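Local coordinates for alpha-L-arabinosidase (Xanthomonas axonopodis pv. citri, PDB 6D25), which probably releases L-arabinofuranosyl side groups from arabinoxylans, including internally di-substituted ones, as a trimeric family GH51 arabinofuranosidase, at residues A319-E324 and V366-I371; P239-D244 and D261-H266; Q341-L346 and Y481-Q486; Q379-T384 and T392-V397; A27-N32 and A452-S457. All coordinates share one frame; numbering follows the deposited sequence.

Contact 1. Residues A319-E324 and V366-I371; sequences ALVVDE and VRMANI
The guanidinium of Arg367 rests one face against Ala319, whose CA stands 3.8 Å from the plane, displaced toward the rim. A bend at chi3 (-65°) turns the group back over that alanine, while its NH2 reaches the carbonyl oxygens of Lys316 and Glu364. At the other end of the pair the amide of Asn370 brings OD1 to within 3.4 Å of CB of Asp323; Asn370 ND2 bonds to Gln51 O and Asn93 OD1. Between these flat groups run the seventh and eighth strands of the parallel beta barrel of the (beta/alpha)8 fold, characteristic of GH51 enzymes. Their register slips by one residue between Leu320 and Val321, a beta bulge. Arg367 N gives a long bond to Leu320 O (3.3 Å), whereas Val322 N to Met368 O and Asn370 N to Val322 O are both 2.9 Å. Met368 N, buried here, has no partner in the model. Leu320, Val322, Val366 and Ala369 share one face, where Val322 CG2 meets Val366 CG1 at 4.0 Å and helix 285-312 packs on top. On the other face Val321 and Met368 lie side by side and point the same way, with CG1 of Val321 3.8 Å from CB of Met368. Where the first strand turns at Glu324, that carboxylate pairs with Arg95 and bonds to Tyr268 and to a glycerol probably taken up from the crystallisation liquor.

Contact 2. Residues P239-D244 and D261-H266; sequences PGPSDD and DGLSMH
Pro241 and Met265 meet at a slant, the CG corner of the proline ring lying 4.0 Å from CB of the methionine. Two residues back along the strand, Leu263 runs its CD1 branch up to CA of Gly240 (3.6 Å), so the glycine backbone packs directly on a methyl group. Ser264 is turned differently: chi1 of 68° tucks OG between its own backbone N and carbonyl carbon, where it accepts from Gly240 N at 3.1 Å and makes a weak bond with Ala238 O. Beyond the proline the main chains take over. His266 N donates to Pro241 O at 3.0 Å, and Asp243 N returns a bond to His266 O at 2.9 Å that is almost straight (177°). In this way the loop leaving the fifth barrel strand, 235-238, follows the sixth strand past the end of the fifth, at the C-terminal end of the barrel where (beta/alpha)8 glycosidases carry their active sites. Trp248 and Thr249 of helix 246-256 also touch Pro241. His266 meets this loop through its backbone N and O, while its imidazole nitrogens bond weakly elsewhere, ND1 to Glu202 and NE2 to Asp323, so strand and loop are joined without using the ring.

Contact 3. Residues Q341-L346 and Y481-Q486; sequences QQQNSL and YNTYAQ
An unusual chi1 of -102° and a bend at chi2 (-68°) fold Gln343 back over the ring of Tyr481, whose own CG is tucked between its backbone N and carbonyl carbon. The glutamine CG stands over one ring face, off toward the rim, in a CH-pi contact 4.1 Å from the ring centroid. Its amide follows across the CD1 side, with CD 3.4 Å from Tyr481 CD1, and the amide and ring planes are inclined by 32°. Both ends of the amide are bonded. Gln343 NE2 donates to Asn482 O at 3.0 Å, with the acceptor somewhat out of the amide plane, and Gln343 OE1 accepts from the following backbone, Asn344 N, at 2.9 Å on a lone pair. These bonds would hold the amide's rotation and lay it against the ring. The contact joins two parts of the enzyme: 341-346 is the loop that leads from the seventh barrel strand into helix 346-361, whereas the loop 481-486 belongs to the C-terminal beta domain. Ser345 is the N-cap residue of that helix, its OG bonding weakly to Arg347 N. Asn344 O also approaches Tyr481 CB, at 3.1 Å. Water 1 accepts from Asn482 N at 2.9 Å and lies close to both Asn344 O (2.6 Å) and Gln343 OE1; with further acceptors around it, its two protons cannot serve them all at once. Farther along the second loop, Thr483 OG1 accepts from Gln486 N in an ST motif, and the side-chain amide of Asn482 ties to Val490 N and Leu391 O.

Contact 4. Residues Q379-T384 and T392-V397; sequences QAMILT and TPTYHV
Met381 lays its terminal CE against CG2 of Thr394 at 3.5 Å, the two side chains crossing at about a right angle. Bends at chi2 and chi3 curl the thioether back over the first turn of the helix, and the carbonyl O of the same methionine presses on CB of Tyr395 (3.3 Å). Thr392 is the N-cap. Its OG1, placed between backbone N and carbonyl carbon at chi1 67°, donates to a lone pair of Ala380 O at 2.7 Å and accepts from Tyr395 N at 3.2 Å, the capping bond, so one hydroxyl both closes the helix start and ties it to the preceding loop. Thr392 N adds a bond to Met381 O at 3.1 Å. The extended Gln379 arrives from the side and sends NE2 to Thr394 OG1 at 3.0 Å; the bond is nearly straight (173°), with the acceptor in the amide plane. Thr394 OG1 also bonds to Asn344 OD1, and Gln379 OE1 to Thr327 N. The residues between the two segments complete the beta hairpin 382-385/388-391, whose second strand leads straight into helix 393-400; helix 346-361 packs against Gln379 and Thr394, while helix 80-88 touches Ile382 and Tyr395.

Contact 5. Residues A27-N32 and A452-S457; sequences AEVKVN and ASATVS
Val31 and Val456 stand side by side on the packed face of this strand pair, CB of Val31 lying 4.1 Å from CG2 of Val456. Val29 and Ala454 continue the same apolar row. Beneath them the two parallel strands are tightly bonded: Thr455 N to Val29 O, Val31 N to Thr455 O and Ser457 N to Val31 O all measure 2.8 Å. Val29 N to Ser453 O is a little longer at 3.1 Å. The opposite face, with Lys30, Asn32, Thr455 and Ser457, is the polar and more exposed one, and loosest at its far end, where Asn32 OD1 comes no nearer than 3.9 Å to CB of Ser457. Glu28 reaches across the solvent side at the start of the pair. With CG anti to its backbone N (chi1 169°) and the chain extended, its carboxylate lies alongside the second strand, where OE2 takes the hydroxyl of Ser453 on its anti lone pair at 2.6 Å. Water 2 bridges OE2 of Glu28 (2.8 Å) to Ala454 O. A crystal neighbour also touches Glu28, so this pose may be partly imposed by the lattice. Strand 29-36 here runs between the antiparallel strand 407-421 and strand 454-461, which pairs in turn with 504-509; strands 424-435 and 441-447 of the C-terminal beta domain cover the valine face.

How the contacts relate
Contacts 1 and 2 adjoin, their centres 8 Å apart, because strands 262-269 and 319-325 are neighbours in the eight-stranded barrel; contact 2 closes along the chain before contact 1 opens. Contacts 3 and 4, also about 8 Å between centres, meet through Asn344 and Thr394, with contact 4 nested in the loop that contact 3 closes. Ile371 packs on Met381 and Thr394, joining contact 1 to contact 4. Contact 5 lies apart, about 28 to 37 Å from the others between centres, and pairs an N-terminal strand with the C-terminal beta domain. The chain thus begins in that domain, forms the barrel, and returns to it.

Contact 1. Residues A319-E324 and V366-I371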
# COMPACT_ATOMS: atom_id res chain seq x y z
N ALA A 319 15.01 -11.67 18.48
CA ALA A 319 15.28 -13.09 18.21
C ALA A 319 15.48 -13.30 16.71
O ALA A 319 14.77 -12.73 15.88
CB ALA A 319 14.14 -13.95 18.69
N LEU A 320 16.39 -14.21 16.37
CA LEU A 320 16.40 -14.78 15.04
C LEU A 320 15.49 -16.01 15.09
O LEU A 320 15.60 -16.87 15.98
CB LEU A 320 17.84 -15.14 14.64
CG LEU A 320 18.05 -15.68 13.23
CD1 LEU A 320 17.50 -14.73 12.16
CD2 LEU A 320 19.53 -15.87 13.03
N VAL A 321 14.53 -16.01 14.18
CA VAL A 321 13.43 -16.95 14.17
C VAL A 321 13.57 -17.79 12.89
O VAL A 321 13.39 -17.26 11.79
CB VAL A 321 12.09 -16.21 14.22
CG1 VAL A 321 10.91 -17.14 14.08
CG2 VAL A 321 11.97 -15.37 15.49
N VAL A 322 13.93 -19.06 13.01
CA VAL A 322 14.14 -19.84 11.80
C VAL A 322 12.79 -20.46 11.46
O VAL A 322 12.57 -21.62 11.80
CB VAL A 322 15.22 -20.92 11.99
CG1 VAL A 322 15.49 -21.70 10.69
CG2 VAL A 322 16.51 -20.29 12.48
N ASP A 323 11.89 -19.72 10.82
CA ASP A 323 10.52 -20.28 10.90
C ASP A 323 10.16 -21.08 9.64
O ASP A 323 9.02 -21.52 9.54
CB ASP A 323 9.48 -19.26 11.34
CG ASP A 323 9.42 -18.11 10.38
OD1 ASP A 323 10.21 -18.17 9.42
OD2 ASP A 323 8.59 -17.20 10.60
N GLU A 324 11.14 -21.36 8.78
CA GLU A 324 11.02 -22.50 7.83
C GLU A 324 12.39 -23.14 7.69
O GLU A 324 13.34 -22.46 7.32
CB GLU A 324 10.48 -22.09 6.45
CG GLU A 324 9.15 -21.37 6.52
CD GLU A 324 8.59 -20.85 5.21
OE1 GLU A 324 9.14 -21.24 4.16
OE2 GLU A 324 7.63 -20.02 5.26
N VAL A 366 19.17 -17.33 18.43
CA VAL A 366 18.15 -18.14 17.80
C VAL A 366 17.23 -18.70 18.89
O VAL A 366 17.65 -19.61 19.65
CB VAL A 366 18.74 -19.27 16.94
CG1 VAL A 366 17.63 -20.06 16.27
CG2 VAL A 366 19.71 -18.73 15.89
N ARG A 367 16.02 -18.14 18.97
CA ARG A 367 15.16 -18.45 20.10
C ARG A 367 13.80 -19.01 19.64
O ARG A 367 12.96 -19.33 20.49
CB ARG A 367 14.96 -17.20 20.96
CG ARG A 367 16.26 -16.66 21.52
CD ARG A 367 16.15 -15.65 22.64
NE ARG A 367 15.53 -14.42 22.29
CZ ARG A 367 16.15 -13.26 22.05
NH1 ARG A 367 15.39 -12.19 21.90
NH2 ARG A 367 17.47 -13.18 21.96
N MET A 368 13.62 -19.17 18.34
CA MET A 368 12.44 -19.83 17.78
C MET A 368 12.84 -20.49 16.45
O MET A 368 13.68 -19.97 15.72
CB MET A 368 11.31 -18.84 17.47
CG MET A 368 10.84 -18.03 18.68
SD MET A 368 9.51 -16.86 18.23
CE MET A 368 8.21 -18.05 17.87
N ALA A 369 12.22 -21.62 16.15
CA ALA A 369 12.34 -22.28 14.86
C ALA A 369 11.09 -23.11 14.61
O ALA A 369 10.41 -23.52 15.54
CB ALA A 369 13.59 -23.15 14.78
N ASN A 370 10.76 -23.27 13.34
CA ASN A 370 9.58 -24.02 12.93
C ASN A 370 9.93 -24.87 11.71
O ASN A 370 10.27 -24.35 10.62
CB ASN A 370 8.37 -23.14 12.62
CG ASN A 370 7.97 -22.22 13.75
OD1 ASN A 370 8.63 -21.21 13.97
ND2 ASN A 370 6.91 -22.56 14.47
N ILE A 371 9.84 -26.19 11.86
CA ILE A 371 10.11 -27.10 10.76
C ILE A 371 8.93 -27.09 9.78
O ILE A 371 7.75 -27.03 10.21
CB ILE A 371 10.43 -28.52 11.28
CG1 ILE A 371 11.10 -29.36 10.21
CG2 ILE A 371 9.18 -29.20 11.83
CD1 ILE A 371 11.57 -30.73 10.61

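Contact 2. Residues P239-D244 and D261-H266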
# COMPACT_ATOMS: atom_id res chain seq x y z
N PRO A 239 9.47 -9.98 8.64
CA PRO A 239 9.79 -10.82 7.47
C PRO A 239 11.28 -10.67 7.12
O PRO A 239 11.76 -9.58 6.86
CB PRO A 239 8.83 -10.27 6.40
CG PRO A 239 8.71 -8.84 6.73
CD PRO A 239 8.65 -8.83 8.24
N GLY A 240 12.01 -11.75 7.27
CA GLY A 240 13.46 -11.74 7.12
C GLY A 240 13.92 -12.48 5.87
O GLY A 240 13.15 -12.71 4.94
N PRO A 241 15.23 -12.81 5.80
CA PRO A 241 15.87 -13.30 4.61
C PRO A 241 15.54 -14.77 4.27
O PRO A 241 15.21 -15.59 5.14
CB PRO A 241 17.34 -13.22 4.95
CG PRO A 241 17.37 -13.47 6.43
CD PRO A 241 16.14 -12.72 6.92
N SER A 242 15.66 -15.07 2.99
CA SER A 242 15.83 -16.41 2.51
C SER A 242 17.32 -16.73 2.36
O SER A 242 18.05 -15.91 1.82
CB SER A 242 15.21 -16.57 1.14
OG SER A 242 15.28 -17.93 0.74
N ASP A 243 17.77 -17.91 2.81
CA ASP A 243 19.10 -18.40 2.49
C ASP A 243 20.13 -17.35 2.90
O ASP A 243 20.09 -16.86 4.02
CB ASP A 243 19.24 -18.79 1.01
CG ASP A 243 18.26 -19.84 0.53
OD1 ASP A 243 17.70 -20.55 1.38
OD2 ASP A 243 18.06 -19.96 -0.72
N ASP A 244 21.06 -17.01 2.02
CA ASP A 244 22.19 -16.15 2.33
C ASP A 244 21.92 -14.71 1.85
O ASP A 244 22.85 -14.02 1.39
CB ASP A 244 23.48 -16.71 1.72
CG ASP A 244 23.41 -16.87 0.21
OD1 ASP A 244 22.31 -16.79 -0.35
OD2 ASP A 244 24.45 -17.09 -0.40
N ASP A 261 10.18 -7.92 17.50
CA ASP A 261 10.60 -8.82 18.60
C ASP A 261 11.41 -10.00 18.03
O ASP A 261 12.19 -10.65 18.75
CB ASP A 261 9.37 -9.28 19.39
CG ASP A 261 8.64 -8.08 19.94
OD1 ASP A 261 9.22 -7.43 20.81
OD2 ASP A 261 7.52 -7.72 19.42
N GLY A 262 11.25 -10.24 16.73
CA GLY A 262 11.95 -11.31 16.05
C GLY A 262 12.08 -11.01 14.57
O GLY A 262 11.30 -10.17 14.01
N LEU A 263 13.05 -11.65 13.92
CA LEU A 263 13.27 -11.54 12.49
C LEU A 263 13.30 -12.96 11.92
O LEU A 263 14.09 -13.77 12.39
CB LEU A 263 14.60 -10.83 12.21
CG LEU A 263 14.94 -10.68 10.73
CD1 LEU A 263 14.00 -9.70 10.07
CD2 LEU A 263 16.36 -10.22 10.53
N SER A 264 12.45 -13.28 10.95
CA SER A 264 12.39 -14.65 10.44
C SER A 264 13.49 -14.88 9.40
O SER A 264 13.87 -13.99 8.70
CB SER A 264 11.04 -14.99 9.91
OG SER A 264 10.78 -14.23 8.76
N MET A 265 14.04 -16.07 9.37
CA MET A 265 14.89 -16.52 8.29
C MET A 265 14.40 -17.89 7.83
O MET A 265 13.80 -18.61 8.60
CB MET A 265 16.35 -16.59 8.71
CG MET A 265 16.69 -17.59 9.76
SD MET A 265 18.54 -17.87 9.84
CE MET A 265 18.76 -19.00 8.47
N HIS A 266 14.64 -18.21 6.58
CA HIS A 266 14.15 -19.43 5.94
C HIS A 266 15.34 -20.10 5.25
O HIS A 266 16.06 -19.42 4.52
CB HIS A 266 13.08 -19.14 4.88
CG HIS A 266 11.84 -18.54 5.44
ND1 HIS A 266 10.84 -18.03 4.67
CD2 HIS A 266 11.37 -18.45 6.70
CE1 HIS A 266 9.85 -17.62 5.41
NE2 HIS A 266 10.15 -17.86 6.66

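Contact 3. Residues Q341-L346 and Y481-Q486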
# COMPACT_ATOMS: atom_id res chain seq x y z
N GLN A 341 3.96 -33.77 -1.01
CA GLN A 341 3.97 -35.01 -0.27
C GLN A 341 5.26 -35.75 -0.58
O GLN A 341 5.55 -36.04 -1.73
CB GLN A 341 2.74 -35.85 -0.58
CG GLN A 341 1.46 -35.11 -0.25
CD GLN A 341 0.19 -35.88 -0.54
OE1 GLN A 341 0.20 -36.87 -1.31
NE2 GLN A 341 -0.90 -35.40 0.05
N GLN A 342 6.04 -36.03 0.46
CA GLN A 342 7.30 -36.73 0.33
C GLN A 342 7.42 -37.70 1.51
O GLN A 342 6.80 -37.48 2.56
CB GLN A 342 8.46 -35.73 0.27
CG GLN A 342 8.60 -34.87 1.52
CD GLN A 342 9.58 -33.71 1.41
OE1 GLN A 342 9.65 -33.06 0.36
NE2 GLN A 342 10.30 -33.42 2.48
N GLN A 343 8.22 -38.74 1.34
CA GLN A 343 8.50 -39.64 2.44
C GLN A 343 9.59 -39.02 3.33
O GLN A 343 10.14 -37.91 3.08
CB GLN A 343 8.86 -41.06 1.94
CG GLN A 343 7.72 -42.07 2.06
CD GLN A 343 7.36 -42.41 3.49
OE1 GLN A 343 8.02 -41.94 4.42
NE2 GLN A 343 6.31 -43.21 3.70
N ASN A 344 9.79 -39.70 4.44
CA ASN A 344 10.56 -39.20 5.57
C ASN A 344 11.39 -40.39 6.08
O ASN A 344 10.81 -41.36 6.60
CB ASN A 344 9.57 -38.65 6.60
CG ASN A 344 10.17 -37.71 7.62
OD1 ASN A 344 11.08 -38.12 8.39
ND2 ASN A 344 9.58 -36.53 7.71
N SER A 345 12.71 -40.34 5.81
CA SER A 345 13.57 -41.48 6.00
C SER A 345 14.55 -41.22 7.15
O SER A 345 14.56 -40.15 7.76
CB SER A 345 14.33 -41.79 4.72
OG SER A 345 15.36 -40.83 4.53
N LEU A 346 15.40 -42.20 7.40
CA LEU A 346 16.49 -42.02 8.37
C LEU A 346 17.31 -40.75 8.04
O LEU A 346 17.81 -40.06 8.96
CB LEU A 346 17.38 -43.26 8.40
CG LEU A 346 18.54 -43.23 9.38
CD1 LEU A 346 18.07 -43.06 10.83
CD2 LEU A 346 19.40 -44.50 9.21
N TYR A 481 12.31 -45.89 5.69
CA TYR A 481 11.28 -44.97 6.13
C TYR A 481 10.11 -45.78 6.69
O TYR A 481 10.06 -46.97 6.55
CB TYR A 481 10.86 -44.05 4.97
CG TYR A 481 10.48 -44.76 3.69
CD1 TYR A 481 9.20 -45.24 3.48
CD2 TYR A 481 11.39 -44.91 2.66
CE1 TYR A 481 8.82 -45.86 2.31
CE2 TYR A 481 11.06 -45.57 1.48
CZ TYR A 481 9.76 -46.00 1.30
OH TYR A 481 9.37 -46.62 0.17
N ASN A 482 9.20 -45.10 7.36
CA ASN A 482 8.05 -45.73 7.98
C ASN A 482 6.86 -45.66 7.02
O ASN A 482 6.66 -44.66 6.32
CB ASN A 482 7.74 -45.05 9.31
CG ASN A 482 8.78 -45.31 10.36
OD1 ASN A 482 9.45 -46.36 10.30
ND2 ASN A 482 8.95 -44.37 11.30
N THR A 483 6.07 -46.72 7.02
CA THR A 483 4.81 -46.80 6.26
C THR A 483 3.70 -47.32 7.18
O THR A 483 3.96 -47.83 8.25
CB THR A 483 4.95 -47.75 5.06
OG1 THR A 483 5.24 -49.04 5.59
CG2 THR A 483 6.03 -47.34 4.09
N TYR A 484 2.46 -47.24 6.72
CA TYR A 484 1.29 -47.78 7.45
C TYR A 484 1.49 -49.29 7.70
O TYR A 484 1.24 -49.77 8.81
CB TYR A 484 -0.01 -47.43 6.72
CG TYR A 484 -0.15 -45.97 6.36
CD1 TYR A 484 -0.22 -45.01 7.36
CD2 TYR A 484 -0.19 -45.52 5.04
CE1 TYR A 484 -0.31 -43.66 7.08
CE2 TYR A 484 -0.26 -44.16 4.74
CZ TYR A 484 -0.31 -43.22 5.77
OH TYR A 484 -0.41 -41.89 5.55
N ALA A 485 2.03 -50.00 6.71
CA ALA A 485 2.29 -51.44 6.82
C ALA A 485 3.50 -51.74 7.72
O ALA A 485 3.56 -52.80 8.29
CB ALA A 485 2.52 -52.05 5.43
N GLN A 486 4.50 -50.86 7.76
CA GLN A 486 5.76 -51.03 8.53
C GLN A 486 5.99 -49.74 9.35
O GLN A 486 6.87 -48.95 9.05
CB GLN A 486 6.99 -51.24 7.65
CG GLN A 486 6.90 -52.42 6.70
CD GLN A 486 6.94 -53.74 7.41
OE1 GLN A 486 7.35 -53.85 8.55
NE2 GLN A 486 6.47 -54.76 6.71
O HOH W 1 8.47 -42.25 7.38

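Contact 4. Residues Q379-T384 and T392-V397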
# COMPACT_ATOMS: atom_id res chain seq x y z
N GLN A 379 8.72 -32.04 5.43
CA GLN A 379 9.42 -32.93 6.37
C GLN A 379 8.53 -33.16 7.59
O GLN A 379 8.86 -32.71 8.70
CB GLN A 379 10.79 -32.37 6.78
CG GLN A 379 11.62 -33.41 7.53
CD GLN A 379 13.03 -32.98 7.87
OE1 GLN A 379 13.55 -32.00 7.31
NE2 GLN A 379 13.67 -33.73 8.77
N ALA A 380 7.43 -33.90 7.39
CA ALA A 380 6.35 -33.94 8.35
C ALA A 380 6.66 -34.77 9.60
O ALA A 380 7.50 -35.68 9.60
CB ALA A 380 5.14 -34.51 7.66
N MET A 381 5.93 -34.45 10.69
CA MET A 381 5.94 -35.28 11.88
C MET A 381 5.14 -36.57 11.65
O MET A 381 5.46 -37.63 12.18
CB MET A 381 5.30 -34.57 13.08
CG MET A 381 5.95 -33.31 13.54
SD MET A 381 7.75 -33.43 13.81
CE MET A 381 8.34 -32.79 12.28
N ILE A 382 4.07 -36.44 10.90
CA ILE A 382 3.03 -37.45 10.82
C ILE A 382 2.52 -37.51 9.39
O ILE A 382 2.44 -36.47 8.76
CB ILE A 382 1.86 -37.10 11.78
CG1 ILE A 382 2.32 -37.08 13.23
CG2 ILE A 382 0.66 -38.03 11.58
CD1 ILE A 382 1.35 -36.39 14.15
N LEU A 383 2.23 -38.71 8.90
CA LEU A 383 1.57 -38.91 7.62
C LEU A 383 0.23 -39.61 7.90
O LEU A 383 0.19 -40.51 8.74
CB LEU A 383 2.43 -39.75 6.67
CG LEU A 383 3.87 -39.25 6.49
CD1 LEU A 383 4.63 -40.18 5.56
CD2 LEU A 383 3.89 -37.86 5.88
N THR A 384 -0.84 -39.15 7.27
CA THR A 384 -2.16 -39.76 7.42
C THR A 384 -2.72 -40.08 6.04
O THR A 384 -2.38 -39.46 5.03
CB THR A 384 -3.16 -38.87 8.15
OG1 THR A 384 -3.52 -37.78 7.31
CG2 THR A 384 -2.66 -38.34 9.46
N THR A 392 6.80 -40.33 11.69
CA THR A 392 8.00 -40.34 10.83
C THR A 392 9.28 -40.43 11.69
O THR A 392 9.28 -40.15 12.88
CB THR A 392 8.05 -39.09 9.95
OG1 THR A 392 8.26 -37.96 10.80
CG2 THR A 392 6.79 -38.94 9.12
N PRO A 393 10.39 -40.75 11.05
CA PRO A 393 11.67 -40.67 11.71
C PRO A 393 11.93 -39.29 12.32
O PRO A 393 12.50 -39.19 13.40
CB PRO A 393 12.71 -41.02 10.63
CG PRO A 393 11.94 -41.93 9.74
CD PRO A 393 10.55 -41.30 9.69
N THR A 394 11.48 -38.24 11.65
CA THR A 394 11.68 -36.88 12.13
C THR A 394 10.92 -36.67 13.44
O THR A 394 11.46 -36.06 14.36
CB THR A 394 11.26 -35.86 11.07
OG1 THR A 394 12.07 -36.04 9.92
CG2 THR A 394 11.35 -34.43 11.55
N TYR A 395 9.69 -37.16 13.54
CA TYR A 395 8.92 -37.12 14.79
C TYR A 395 9.74 -37.65 15.95
O TYR A 395 9.76 -37.05 17.05
CB TYR A 395 7.64 -37.93 14.65
CG TYR A 395 6.81 -38.06 15.90
CD1 TYR A 395 7.02 -39.05 16.84
CD2 TYR A 395 5.77 -37.17 16.15
CE1 TYR A 395 6.26 -39.15 17.99
CE2 TYR A 395 4.98 -37.27 17.28
CZ TYR A 395 5.21 -38.27 18.21
OH TYR A 395 4.41 -38.35 19.32
N HIS A 396 10.38 -38.79 15.73
CA HIS A 396 11.14 -39.45 16.79
C HIS A 396 12.33 -38.59 17.20
O HIS A 396 12.72 -38.64 18.37
CB HIS A 396 11.59 -40.84 16.34
CG HIS A 396 10.44 -41.76 16.11
ND1 HIS A 396 9.44 -41.96 17.05
CD2 HIS A 396 10.12 -42.54 15.05
CE1 HIS A 396 8.59 -42.86 16.59
NE2 HIS A 396 8.95 -43.18 15.35
N VAL A 397 12.89 -37.79 16.30
CA VAL A 397 13.98 -36.90 16.72
C VAL A 397 13.43 -35.76 17.60
O VAL A 397 14.05 -35.41 18.64
CB VAL A 397 14.77 -36.36 15.52
CG1 VAL A 397 15.94 -35.51 16.01
CG2 VAL A 397 15.28 -37.48 14.64

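Contact 5. Residues A27-N32 and A452-S457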
# COMPACT_ATOMS: atom_id res chain seq x y z
N ALA A 27 35.94 -48.45 7.55
CA ALA A 27 36.66 -48.63 8.83
C ALA A 27 36.16 -47.62 9.87
O ALA A 27 35.83 -46.48 9.51
CB ALA A 27 38.16 -48.49 8.64
N GLU A 28 36.10 -48.11 11.11
CA GLU A 28 35.74 -47.38 12.34
C GLU A 28 36.73 -46.22 12.57
O GLU A 28 37.92 -46.32 12.36
CB GLU A 28 35.72 -48.36 13.52
CG GLU A 28 35.61 -47.72 14.91
CD GLU A 28 34.94 -48.56 15.98
OE1 GLU A 28 35.58 -48.82 17.01
OE2 GLU A 28 33.77 -48.93 15.80
N VAL A 29 36.14 -45.12 13.03
CA VAL A 29 36.70 -43.78 13.25
C VAL A 29 36.77 -43.44 14.77
O VAL A 29 35.91 -43.89 15.55
CB VAL A 29 35.77 -42.88 12.40
CG1 VAL A 29 35.34 -41.58 13.02
CG2 VAL A 29 36.34 -42.69 11.01
N LYS A 30 37.76 -42.63 15.20
CA LYS A 30 37.87 -42.19 16.57
C LYS A 30 37.53 -40.71 16.71
O LYS A 30 38.07 -39.86 15.96
CB LYS A 30 39.31 -42.41 17.06
CG LYS A 30 39.66 -43.87 17.24
CD LYS A 30 41.13 -44.20 16.95
CE LYS A 30 41.41 -45.68 17.13
NZ LYS A 30 42.36 -46.21 16.12
N VAL A 31 36.70 -40.40 17.68
CA VAL A 31 36.34 -39.01 17.96
C VAL A 31 36.60 -38.77 19.45
O VAL A 31 36.17 -39.58 20.30
CB VAL A 31 34.85 -38.76 17.60
CG1 VAL A 31 34.38 -37.36 17.94
CG2 VAL A 31 34.57 -39.02 16.15
N ASN A 32 37.24 -37.65 19.77
CA ASN A 32 37.50 -37.24 21.15
C ASN A 32 36.73 -35.95 21.40
O ASN A 32 36.59 -35.13 20.51
CB ASN A 32 38.99 -36.99 21.42
CG ASN A 32 39.81 -38.26 21.26
OD1 ASN A 32 39.47 -39.28 21.87
ND2 ASN A 32 40.82 -38.25 20.41
N ALA A 452 30.50 -46.30 8.28
CA ALA A 452 31.54 -46.50 9.31
C ALA A 452 31.02 -46.17 10.71
O ALA A 452 30.50 -45.08 10.93
CB ALA A 452 32.75 -45.66 9.01
N SER A 453 31.18 -47.09 11.66
CA SER A 453 30.92 -46.79 13.06
C SER A 453 32.00 -45.86 13.62
O SER A 453 33.04 -45.64 12.98
CB SER A 453 30.82 -48.05 13.86
OG SER A 453 32.06 -48.69 13.86
N ALA A 454 31.75 -45.27 14.77
CA ALA A 454 32.68 -44.39 15.43
C ALA A 454 32.80 -44.78 16.91
O ALA A 454 31.84 -45.31 17.52
CB ALA A 454 32.26 -42.95 15.28
N THR A 455 33.98 -44.56 17.46
CA THR A 455 34.19 -44.61 18.89
C THR A 455 34.32 -43.18 19.40
O THR A 455 35.25 -42.48 18.96
CB THR A 455 35.46 -45.39 19.26
OG1 THR A 455 35.29 -46.67 18.66
CG2 THR A 455 35.64 -45.54 20.76
N VAL A 456 33.42 -42.75 20.27
CA VAL A 456 33.43 -41.39 20.76
C VAL A 456 33.83 -41.41 22.24
O VAL A 456 33.22 -42.11 23.05
CB VAL A 456 32.09 -40.70 20.53
CG1 VAL A 456 32.17 -39.22 20.89
CG2 VAL A 456 31.61 -40.83 19.10
N SER A 457 34.85 -40.63 22.58
CA SER A 457 35.35 -40.57 23.94
C SER A 457 35.25 -39.12 24.45
O SER A 457 35.92 -38.24 23.93
CB SER A 457 36.75 -41.09 23.97
OG SER A 457 37.29 -40.97 25.26
O HOH W 2 31.53 -48.20 17.37